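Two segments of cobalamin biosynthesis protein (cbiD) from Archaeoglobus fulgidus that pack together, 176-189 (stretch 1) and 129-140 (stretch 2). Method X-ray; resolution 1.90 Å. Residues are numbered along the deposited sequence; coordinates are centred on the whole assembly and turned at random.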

ATOM      1  N   GLY A 176      -1.818  18.948   9.326  1.00 49.43           N
ATOM      2  CA  GLY A 176      -0.564  19.459   9.846  1.00 48.05           C
ATOM      3  C   GLY A 176       0.616  19.285   8.913  1.00 46.86           C
ATOM      4  O   GLY A 176       1.699  19.806   9.179  1.00 48.43           O
ATOM      5  N   ILE A 177       0.410  18.551   7.823  1.00 44.94           N
ATOM      6  CA  ILE A 177       1.464  18.307   6.846  1.00 42.34           C
ATOM      7  C   ILE A 177       1.469  19.425   5.824  1.00 41.69           C
ATOM      8  O   ILE A 177       0.466  19.659   5.161  1.00 42.96           O
ATOM      9  CB  ILE A 177       1.222  16.989   6.113  1.00 41.39           C
ATOM     10  CG1 ILE A 177       1.072  15.866   7.138  1.00 41.30           C
ATOM     11  CG2 ILE A 177       2.360  16.716   5.142  1.00 38.96           C
ATOM     12  CD1 ILE A 177       0.503  14.597   6.573  1.00 42.12           C
ATOM     13  N   LYS A 178       2.592  20.115   5.683  1.00 41.10           N
ATOM     14  CA  LYS A 178       2.655  21.206   4.724  1.00 41.28           C
ATOM     15  C   LYS A 178       3.925  21.244   3.883  1.00 39.16           C
ATOM     16  O   LYS A 178       4.997  20.854   4.336  1.00 39.37           O
ATOM     17  CB  LYS A 178       2.446  22.541   5.453  1.00 44.53           C
ATOM     18  CG  LYS A 178       3.086  22.615   6.834  1.00 46.62           C
ATOM     19  CD  LYS A 178       2.459  23.714   7.700  1.00 49.77           C
ATOM     20  CE  LYS A 178       2.859  25.125   7.253  1.00 50.68           C
ATOM     21  NZ  LYS A 178       2.304  25.520   5.924  1.00 52.14           N
ATOM     22  N   GLY A 179       3.782  21.701   2.642  1.00 37.17           N
ATOM     23  CA  GLY A 179       4.920  21.794   1.750  1.00 34.33           C
ATOM     24  C   GLY A 179       5.186  20.571   0.889  1.00 32.64           C
ATOM     25  O   GLY A 179       6.199  20.522   0.192  1.00 34.55           O
ATOM     26  N   GLY A 180       4.298  19.583   0.927  1.00 29.29           N
ATOM     27  CA  GLY A 180       4.512  18.396   0.120  1.00 26.82           C
ATOM     28  C   GLY A 180       3.659  17.208   0.524  1.00 25.94           C
ATOM     29  O   GLY A 180       2.870  17.286   1.465  1.00 24.60           O
ATOM     30  N   ILE A 181       3.819  16.102  -0.192  1.00 23.08           N
ATOM     31  CA  ILE A 181       3.052  14.896   0.092  1.00 22.05           C
ATOM     32  C   ILE A 181       3.697  14.044   1.182  1.00 22.22           C
ATOM     33  O   ILE A 181       4.819  14.306   1.622  1.00 20.26           O
ATOM     34  CB  ILE A 181       2.919  14.010  -1.163  1.00 21.05           C
ATOM     35  CG1 ILE A 181       4.307  13.579  -1.648  1.00 20.47           C
ATOM     36  CG2 ILE A 181       2.223  14.775  -2.262  1.00 21.05           C
ATOM     37  CD1 ILE A 181       4.278  12.501  -2.714  1.00 18.69           C
ATOM     38  N   SER A 182       2.964  13.018   1.605  1.00 21.78           N
ATOM     39  CA  SER A 182       3.442  12.073   2.608  1.00 20.33           C
ATOM     40  C   SER A 182       4.023  10.860   1.871  1.00 18.89           C
ATOM     41  O   SER A 182       3.659  10.569   0.735  1.00 18.56           O
ATOM     42  CB  SER A 182       2.285  11.596   3.488  1.00 18.70           C
ATOM     43  OG  SER A 182       1.540  12.675   4.024  1.00 22.83           O
ATOM     44  N   ILE A 183       4.950  10.169   2.512  1.00 18.53           N
ATOM     45  CA  ILE A 183       5.525   8.967   1.941  1.00 18.35           C
ATOM     46  C   ILE A 183       5.048   7.886   2.901  1.00 19.04           C
ATOM     47  O   ILE A 183       5.402   7.885   4.079  1.00 20.00           O
ATOM     48  CB  ILE A 183       7.053   9.040   1.903  1.00 16.99           C
ATOM     49  CG1 ILE A 183       7.473  10.174   0.964  1.00 17.48           C
ATOM     50  CG2 ILE A 183       7.630   7.712   1.445  1.00 16.57           C
ATOM     51  CD1 ILE A 183       8.960  10.328   0.799  1.00 19.51           C
ATOM     52  N   LEU A 184       4.225   6.976   2.400  1.00 19.40           N
ATOM     53  CA  LEU A 184       3.663   5.938   3.242  1.00 19.50           C
ATOM     54  C   LEU A 184       3.413   4.616   2.528  1.00 18.48           C
ATOM     55  O   LEU A 184       3.748   4.451   1.357  1.00 16.71           O
ATOM     56  CB  LEU A 184       2.362   6.467   3.844  1.00 21.43           C
ATOM     57  CG  LEU A 184       1.384   7.070   2.838  1.00 22.89           C
ATOM     58  CD1 LEU A 184       0.561   5.953   2.208  1.00 24.28           C
ATOM     59  CD2 LEU A 184       0.468   8.067   3.532  1.00 21.62           C
ATOM     60  N   GLY A 185       2.825   3.675   3.259  1.00 18.76           N
ATOM     61  CA  GLY A 185       2.517   2.373   2.695  1.00 20.39           C
ATOM     62  C   GLY A 185       2.757   1.272   3.704  1.00 19.60           C
ATOM     63  O   GLY A 185       3.903   0.902   3.957  1.00 19.10           O
ATOM     64  N   THR A 186       1.678   0.743   4.277  1.00 20.04           N
ATOM     65  CA  THR A 186       1.794  -0.312   5.278  1.00 20.49           C
ATOM     66  C   THR A 186       2.253  -1.650   4.718  1.00 19.49           C
ATOM     67  O   THR A 186       2.971  -2.375   5.394  1.00 20.48           O
ATOM     68  CB  THR A 186       0.462  -0.524   6.033  1.00 21.81           C
ATOM     69  OG1 THR A 186      -0.618  -0.583   5.092  1.00 24.33           O
ATOM     70  CG2 THR A 186       0.227   0.609   7.030  1.00 22.70           C
ATOM     71  N   THR A 187       1.848  -1.984   3.494  1.00 18.06           N
ATOM     72  CA  THR A 187       2.252  -3.257   2.893  1.00 18.53           C
ATOM     73  C   THR A 187       3.294  -3.072   1.800  1.00 17.68           C
ATOM     74  O   THR A 187       4.062  -3.978   1.511  1.00 17.34           O
ATOM     75  CB  THR A 187       1.057  -3.995   2.255  1.00 18.18           C
ATOM     76  OG1 THR A 187       0.525  -3.205   1.183  1.00 20.35           O
ATOM     77  CG2 THR A 187      -0.028  -4.228   3.267  1.00 17.77           C
ATOM     78  N   GLY A 188       3.304  -1.887   1.198  1.00 19.11           N
ATOM     79  CA  GLY A 188       4.220  -1.590   0.112  1.00 17.90           C
ATOM     80  C   GLY A 188       3.447  -1.565  -1.200  1.00 18.06           C
ATOM     81  O   GLY A 188       3.947  -1.106  -2.223  1.00 17.03           O
ATOM     82  N   PHE A 189       2.209  -2.047  -1.166  1.00 17.21           N
ATOM     83  CA  PHE A 189       1.377  -2.108  -2.366  1.00 18.47           C
ATOM     84  C   PHE A 189       0.145  -1.230  -2.241  1.00 19.98           C
ATOM     85  O   PHE A 189      -0.303  -0.924  -1.130  1.00 20.27           O
ATOM     86  CB  PHE A 189       0.925  -3.552  -2.619  1.00 16.81           C
ATOM     87  CG  PHE A 189       2.056  -4.513  -2.870  1.00 16.74           C
ATOM     88  CD1 PHE A 189       2.378  -4.904  -4.164  1.00 17.96           C
ATOM     89  CD2 PHE A 189       2.795  -5.029  -1.813  1.00 16.21           C
ATOM     90  CE1 PHE A 189       3.423  -5.801  -4.402  1.00 19.46           C
ATOM     91  CE2 PHE A 189       3.840  -5.924  -2.036  1.00 16.62           C
ATOM     92  CZ  PHE A 189       4.155  -6.311  -3.333  1.00 18.26           C
TER
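Stretch 2 (129-140) KAVSRSAKLQIL

A short backbone bridge can fix the register between two distant parts of a chain, leaving apolar packing, small polar side chains and ordered water to complete the contact. Stretches 176-189 and 129-140 of this cobalamin biosynthesis protein illustrate the principle. Stretch 2 begins as a short loop with a tight turn at Ala130, reaches the N-cap position at Ser132 and continues as a helix from Arg133; stretch 1 is mostly loop.

Along stretch 1, the first touch is apolar: Ile177 CG2 lies 3.8 Å from Ala130 CB. The glycines that follow, Gly179 and Gly180, make no contact, and Ile181 points its CA-to-CB bond away. The chains then converge. Ser182 CA approaches Ala130 O at 3.2 Å in a CA-H...O contact, and the same carbonyl accepts a hydrogen bond from Ile183 N (2.9 Å). Ile183 O in turn accepts from Ser132 N, also at 2.9 Å. Ile183 thus bonds through both its backbone groups to Ala130 and Ser132, the neighbours of Val131, forming a single parallel beta bridge between Ile183 and Val131 with a CA-CA separation of 4.6 Å. Its side chain reaches on to the helix, where Ile183 CG2 packs 4.0 Å from Ala135 CB and 4.1 Å from Ile139 CD1.

Beyond the bridge, stretch 1 passes the start of the helix. Leu184 CA sits 3.4 Å from Ser132 OG, the atom that caps the helix by accepting from Ala135 N at 3.3 Å, while the end of the leucine side chain leads away. Water 1 joins Ser132 OG (2.7 Å) to Gly185 N (3.1 Å), spanning a pair too far apart to bond directly. Gly185 O meets Ser134 CB at 3.3 Å, and water 2 donates both to this carbonyl, at 2.8 Å, and to Gln138 OE1, at 2.7 Å. Thr186 CA then passes 3.8 Å from Ser134 OG, and Gly188 CA closes the contact 4.5 Å from Gln138 NE2.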

ATOM      1  N   LYS A 129       9.834  15.381   8.633  1.00 26.77           N
ATOM      2  CA  LYS A 129       9.366  14.937   7.323  1.00 25.61           C
ATOM      3  C   LYS A 129       8.229  13.920   7.441  1.00 23.96           C
ATOM      4  O   LYS A 129       8.292  12.992   8.249  1.00 23.58           O
ATOM      5  CB  LYS A 129      10.530  14.347   6.519  1.00 26.13           C
ATOM      6  CG  LYS A 129      11.468  15.403   5.932  1.00 28.31           C
ATOM      7  CD  LYS A 129      10.787  16.172   4.785  1.00 30.20           C
ATOM      8  CE  LYS A 129      11.691  17.246   4.170  1.00 30.16           C
ATOM      9  NZ  LYS A 129      11.066  17.850   2.956  1.00 28.93           N
ATOM     10  N   ALA A 130       7.190  14.112   6.631  1.00 21.86           N
ATOM     11  CA  ALA A 130       6.016  13.245   6.625  1.00 20.33           C
ATOM     12  C   ALA A 130       6.231  11.883   5.946  1.00 20.10           C
ATOM     13  O   ALA A 130       5.706  11.628   4.866  1.00 20.02           O
ATOM     14  CB  ALA A 130       4.843  13.978   5.976  1.00 19.67           C
ATOM     15  N   VAL A 131       7.006  11.020   6.600  1.00 19.16           N
ATOM     16  CA  VAL A 131       7.298   9.666   6.117  1.00 19.23           C
ATOM     17  C   VAL A 131       6.825   8.698   7.210  1.00 19.80           C
ATOM     18  O   VAL A 131       7.354   8.704   8.317  1.00 19.75           O
ATOM     19  CB  VAL A 131       8.816   9.462   5.899  1.00 20.09           C
ATOM     20  CG1 VAL A 131       9.080   8.089   5.302  1.00 19.68           C
ATOM     21  CG2 VAL A 131       9.371  10.568   4.999  1.00 18.75           C
ATOM     22  N   SER A 132       5.830   7.869   6.913  1.00 19.82           N
ATOM     23  CA  SER A 132       5.314   6.944   7.914  1.00 19.99           C
ATOM     24  C   SER A 132       6.371   5.953   8.387  1.00 22.23           C
ATOM     25  O   SER A 132       7.418   5.781   7.752  1.00 21.50           O
ATOM     26  CB  SER A 132       4.105   6.181   7.372  1.00 17.18           C
ATOM     27  OG  SER A 132       4.509   5.169   6.477  1.00 18.38           O
ATOM     28  N   ARG A 133       6.085   5.302   9.511  1.00 24.23           N
ATOM     29  CA  ARG A 133       6.995   4.322  10.095  1.00 25.60           C
ATOM     30  C   ARG A 133       7.299   3.207   9.107  1.00 23.86           C
ATOM     31  O   ARG A 133       8.459   2.879   8.880  1.00 24.05           O
ATOM     32  CB  ARG A 133       6.379   3.741  11.376  1.00 29.16           C
ATOM     33  CG  ARG A 133       7.077   2.493  11.934  1.00 35.19           C
ATOM     34  CD  ARG A 133       6.437   2.083  13.258  1.00 39.15           C
ATOM     35  NE  ARG A 133       6.995   0.865  13.851  1.00 41.41           N
ATOM     36  CZ  ARG A 133       6.769  -0.363  13.400  1.00 41.45           C
ATOM     37  NH1 ARG A 133       6.001  -0.549  12.337  1.00 41.70           N
ATOM     38  NH2 ARG A 133       7.279  -1.408  14.037  1.00 40.89           N
ATOM     39  N   SER A 134       6.248   2.637   8.521  1.00 23.26           N
ATOM     40  CA  SER A 134       6.388   1.546   7.557  1.00 23.43           C
ATOM     41  C   SER A 134       7.273   1.940   6.389  1.00 21.78           C
ATOM     42  O   SER A 134       8.187   1.200   6.014  1.00 21.13           O
ATOM     43  CB  SER A 134       5.019   1.135   7.017  1.00 23.33           C
ATOM     44  OG  SER A 134       4.186   0.676   8.058  1.00 28.83           O
ATOM     45  N   ALA A 135       6.976   3.104   5.815  1.00 20.16           N
ATOM     46  CA  ALA A 135       7.722   3.630   4.681  1.00 18.98           C
ATOM     47  C   ALA A 135       9.175   3.857   5.061  1.00 18.45           C
ATOM     48  O   ALA A 135      10.093   3.508   4.320  1.00 18.24           O
ATOM     49  CB  ALA A 135       7.099   4.933   4.217  1.00 18.03           C
ATOM     50  N   LYS A 136       9.381   4.438   6.233  1.00 18.34           N
ATOM     51  CA  LYS A 136      10.726   4.732   6.688  1.00 18.23           C
ATOM     52  C   LYS A 136      11.567   3.473   6.877  1.00 17.72           C
ATOM     53  O   LYS A 136      12.724   3.423   6.442  1.00 16.56           O
ATOM     54  CB  LYS A 136      10.677   5.527   7.991  1.00 21.94           C
ATOM     55  CG  LYS A 136      12.041   5.985   8.471  1.00 26.08           C
ATOM     56  CD  LYS A 136      12.739   6.852   7.426  1.00 29.75           C
ATOM     57  CE  LYS A 136      14.064   7.385   7.960  1.00 33.32           C
ATOM     58  NZ  LYS A 136      13.885   8.169   9.233  1.00 34.97           N
ATOM     59  N   LEU A 137      11.000   2.456   7.514  1.00 14.95           N
ATOM     60  CA  LEU A 137      11.758   1.232   7.730  1.00 15.93           C
ATOM     61  C   LEU A 137      12.050   0.544   6.405  1.00 15.42           C
ATOM     62  O   LEU A 137      13.121  -0.030   6.226  1.00 15.40           O
ATOM     63  CB  LEU A 137      11.000   0.280   8.651  1.00 17.76           C
ATOM     64  CG  LEU A 137      10.854   0.743  10.108  1.00 19.81           C
ATOM     65  CD1 LEU A 137      10.076  -0.310  10.912  1.00 19.31           C
ATOM     66  CD2 LEU A 137      12.238   0.991  10.706  1.00 17.57           C
ATOM     67  N   GLN A 138      11.094   0.618   5.482  1.00 15.80           N
ATOM     68  CA  GLN A 138      11.230   0.009   4.156  1.00 15.03           C
ATOM     69  C   GLN A 138      12.360   0.656   3.386  1.00 16.18           C
ATOM     70  O   GLN A 138      13.211  -0.037   2.828  1.00 16.44           O
ATOM     71  CB  GLN A 138       9.939   0.160   3.349  1.00 12.45           C
ATOM     72  CG  GLN A 138      10.041  -0.416   1.949  1.00 12.62           C
ATOM     73  CD  GLN A 138       8.808  -0.131   1.110  1.00 15.49           C
ATOM     74  OE1 GLN A 138       8.039   0.786   1.415  1.00 15.92           O
ATOM     75  NE2 GLN A 138       8.619  -0.904   0.035  1.00 13.89           N
ATOM     76  N   ILE A 139      12.358   1.988   3.348  1.00 16.11           N
ATOM     77  CA  ILE A 139      13.390   2.730   2.636  1.00 15.91           C
ATOM     78  C   ILE A 139      14.760   2.435   3.231  1.00 16.58           C
ATOM     79  O   ILE A 139      15.703   2.144   2.503  1.00 16.50           O
ATOM     80  CB  ILE A 139      13.115   4.241   2.687  1.00 17.90           C
ATOM     81  CG1 ILE A 139      11.780   4.540   1.996  1.00 19.41           C
ATOM     82  CG2 ILE A 139      14.241   5.001   1.996  1.00 17.38           C
ATOM     83  CD1 ILE A 139      11.356   5.996   2.063  1.00 21.09           C
ATOM     84  N   LEU A 140      14.870   2.490   4.556  1.00 18.20           N
ATOM     85  CA  LEU A 140      16.143   2.220   5.221  1.00 19.28           C
ATOM     86  C   LEU A 140      16.633   0.832   4.914  1.00 18.37           C
ATOM     87  O   LEU A 140      17.816   0.616   4.712  1.00 18.91           O
ATOM     88  CB  LEU A 140      16.013   2.352   6.732  1.00 21.72           C
ATOM     89  CG  LEU A 140      16.150   3.754   7.309  1.00 26.90           C
ATOM     90  CD1 LEU A 140      15.934   3.686   8.831  1.00 28.65           C
ATOM     91  CD2 LEU A 140      17.541   4.314   6.964  1.00 26.63           C
TER
HETATM   92  O   HOH W   1       2.184   3.811   6.318  1.00 21.42           O
HETATM   93  O   HOH W   2       5.338   1.220   1.521  1.00 17.78           O